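Local coordinates for sporulation inhibitor of replication protein SirA (Bacillus subtilis, PDB 4TPS) that inhibits the initiation of DNA replication during sporulation, acting on the initiator DnaA, and so prevents overinitiation and enforces diploidy, at residues I62-L65 against H66-R70. Numbering follows the deposited sequence.
Sequences IPIL and HMHQR
Pro63 O accepts the amide of Met67 (N to O 2.9 Å), the first i to i+4 bond of a helix whose N-cap is Pro63. Proline is tolerated here, since the helix does not use the N-H of its N-cap residue; Pro63 also centres an inverse gamma turn leading into the helix. The next bonds follow in step: His68 N to Ile64 O, 2.9 Å, and Gln69 N to Leu65 O, 3.0 Å. One turn apart, the side chains of Ile64 and His68 run alongside each other, Ile64 CG2 3.6 Å from both CD2 and NE2 of His68. The beta-branch suits Ile64: with CG1 beside N (chi1 -60°), CG2 stands anti to N and reaches the ring. On the buried side, Ile62 CG2 meets Met67 CG at 4.1 Å; the unbranched, flexible Met67 chain folds back (chi2 -52°, chi3 -56°) to pack on strand 96-103 and helix 116-128. Histidine suits position 68 because ND1 hydrogen-bonds Tyr87 OH while CD2 and NE2 lie beside the Ile64 methyl. Replacing His68 by alanine would probably leave the Tyr87 hydroxyl without this partner and Ile64 CG2 without its neighbouring ring. Farther along, Leu65 CD1 lies 3.9 Å from Gln69 NE2.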
ATOM      1  N   ILE A  62       4.205   1.003 -11.621  1.00 16.94           N
ATOM      2  CA  ILE A  62       4.566   2.280 -12.266  1.00 15.39           C
ATOM      3  C   ILE A  62       4.444   2.085 -13.811  1.00 18.62           C
ATOM      4  O   ILE A  62       4.852   1.085 -14.304  1.00 19.72           O
ATOM      5  CB  ILE A  62       6.003   2.684 -11.866  1.00 19.19           C
ATOM      6  CG1 ILE A  62       6.167   2.819 -10.325  1.00 19.87           C
ATOM      7  CG2 ILE A  62       6.431   3.947 -12.575  1.00 21.39           C
ATOM      8  CD1 ILE A  62       5.176   3.749  -9.626  1.00 19.68           C
ATOM      9  N   PRO A  63       3.841   3.036 -14.560  1.00 19.45           N
ATOM     10  CA  PRO A  63       3.711   2.844 -16.031  1.00 18.21           C
ATOM     11  C   PRO A  63       5.004   3.263 -16.693  1.00 19.01           C
ATOM     12  O   PRO A  63       5.202   4.424 -17.011  1.00 17.04           O
ATOM     13  CB  PRO A  63       2.490   3.738 -16.404  1.00 21.03           C
ATOM     14  CG  PRO A  63       2.531   4.808 -15.332  1.00 20.79           C
ATOM     15  CD  PRO A  63       3.072   4.197 -14.074  1.00 20.24           C
ATOM     16  N   ILE A  64       5.923   2.299 -16.801  1.00 16.36           N
ATOM     17  CA  ILE A  64       7.332   2.628 -17.100  1.00 15.93           C
ATOM     18  C   ILE A  64       7.476   3.343 -18.447  1.00 15.72           C
ATOM     19  O   ILE A  64       8.153   4.391 -18.562  1.00 15.39           O
ATOM     20  CB  ILE A  64       8.222   1.366 -17.070  1.00 20.29           C
ATOM     21  CG1 ILE A  64       8.199   0.681 -15.666  1.00 22.82           C
ATOM     22  CG2 ILE A  64       9.655   1.723 -17.466  1.00 23.00           C
ATOM     23  CD1 ILE A  64       8.820   1.478 -14.561  1.00 20.15           C
ATOM     24  N   LEU A  65       6.915   2.759 -19.506  1.00 17.55           N
ATOM     25  CA  LEU A  65       7.087   3.369 -20.823  1.00 17.15           C
ATOM     26  C   LEU A  65       6.471   4.803 -20.890  1.00 13.85           C
ATOM     27  O   LEU A  65       7.101   5.733 -21.421  1.00 15.70           O
ATOM     28  CB  LEU A  65       6.545   2.478 -21.923  1.00 17.40           C
ATOM     29  CG  LEU A  65       6.622   3.100 -23.331  1.00 19.04           C
ATOM     30  CD1 LEU A  65       8.050   3.407 -23.717  1.00 21.72           C
ATOM     31  CD2 LEU A  65       5.967   2.234 -24.407  1.00 22.65           C
ATOM     32  N   HIS A  66       5.298   4.970 -20.290  1.00 16.22           N
ATOM     33  CA  HIS A  66       4.655   6.266 -20.198  1.00 14.35           C
ATOM     34  C   HIS A  66       5.582   7.265 -19.475  1.00 14.06           C
ATOM     35  O   HIS A  66       5.769   8.383 -19.914  1.00 16.19           O
ATOM     36  CB  HIS A  66       3.307   6.100 -19.497  1.00 15.68           C
ATOM     37  CG  HIS A  66       2.438   7.318 -19.469  1.00 18.35           C
ATOM     38  ND1 HIS A  66       2.296   8.185 -20.529  1.00 21.39           N
ATOM     39  CD2 HIS A  66       1.618   7.789 -18.499  1.00 21.76           C
ATOM     40  CE1 HIS A  66       1.467   9.154 -20.197  1.00 20.17           C
ATOM     41  NE2 HIS A  66       1.020   8.928 -18.982  1.00 20.22           N
ATOM     42  N   MET A  67       6.159   6.819 -18.372  1.00 14.66           N
ATOM     43  CA  MET A  67       7.094   7.688 -17.599  1.00 16.77           C
ATOM     44  C   MET A  67       8.283   8.069 -18.460  1.00 14.68           C
ATOM     45  O   MET A  67       8.694   9.229 -18.441  1.00 16.08           O
ATOM     46  CB  MET A  67       7.521   7.019 -16.308  1.00 19.82           C
ATOM     47  CG  MET A  67       6.494   7.027 -15.217  1.00 22.67           C
ATOM     48  SD  MET A  67       5.833   8.674 -14.869  1.00 25.52           S
ATOM     49  CE  MET A  67       7.330   9.507 -14.529  1.00 29.64           C
ATOM     50  N   HIS A  68       8.887   7.091 -19.164  1.00 15.72           N
ATOM     51  CA  HIS A  68      10.045   7.369 -19.981  1.00 15.98           C
ATOM     52  C   HIS A  68       9.706   8.475 -20.988  1.00 17.36           C
ATOM     53  O   HIS A  68      10.483   9.420 -21.175  1.00 17.49           O
ATOM     54  CB  HIS A  68      10.502   6.176 -20.775  1.00 18.14           C
ATOM     55  CG  HIS A  68      11.321   5.201 -20.023  1.00 17.39           C
ATOM     56  ND1 HIS A  68      12.500   5.539 -19.413  1.00 19.84           N
ATOM     57  CD2 HIS A  68      11.200   3.859 -19.883  1.00 17.97           C
ATOM     58  CE1 HIS A  68      13.054   4.464 -18.883  1.00 18.63           C
ATOM     59  NE2 HIS A  68      12.289   3.433 -19.167  1.00 17.33           N
ATOM     60  N   GLN A  69       8.554   8.341 -21.655  1.00 16.44           N
ATOM     61  CA  GLN A  69       8.164   9.322 -22.650  1.00 16.97           C
ATOM     62  C   GLN A  69       8.005  10.716 -22.066  1.00 17.64           C
ATOM     63  O   GLN A  69       8.519  11.706 -22.616  1.00 18.30           O
ATOM     64  CB  GLN A  69       6.926   8.853 -23.351  1.00 17.64           C
ATOM     65  CG  GLN A  69       7.201   7.551 -24.110  1.00 25.64           C
ATOM     66  CD  GLN A  69       5.966   6.838 -24.653  1.00 24.47           C
ATOM     67  OE1 GLN A  69       4.883   6.883 -24.061  1.00 24.86           O
ATOM     68  NE2 GLN A  69       6.143   6.130 -25.787  1.00 30.01           N
ATOM     69  N   ARG A  70       7.280  10.787 -20.964  1.00 14.53           N
ATOM     70  CA  ARG A  70       7.055  12.057 -20.304  1.00 16.15           C
ATOM     71  C   ARG A  70       8.319  12.708 -19.751  1.00 16.63           C
ATOM     72  O   ARG A  70       8.512  13.958 -19.873  1.00 17.39           O
ATOM     73  CB  ARG A  70       6.005  11.883 -19.187  1.00 20.04           C
ATOM     74  CG  ARG A  70       4.609  11.545 -19.670  1.00 20.23           C
ATOM     75  CD  ARG A  70       4.000  12.746 -20.388  1.00 19.37           C
ATOM     76  NE  ARG A  70       2.609  12.525 -20.836  1.00 20.08           N
ATOM     77  CZ  ARG A  70       1.516  12.849 -20.150  1.00 21.94           C
ATOM     78  NH1 ARG A  70       1.584  13.433 -18.957  1.00 24.96           N
ATOM     79  NH2 ARG A  70       0.316  12.605 -20.686  1.00 23.99           N
TER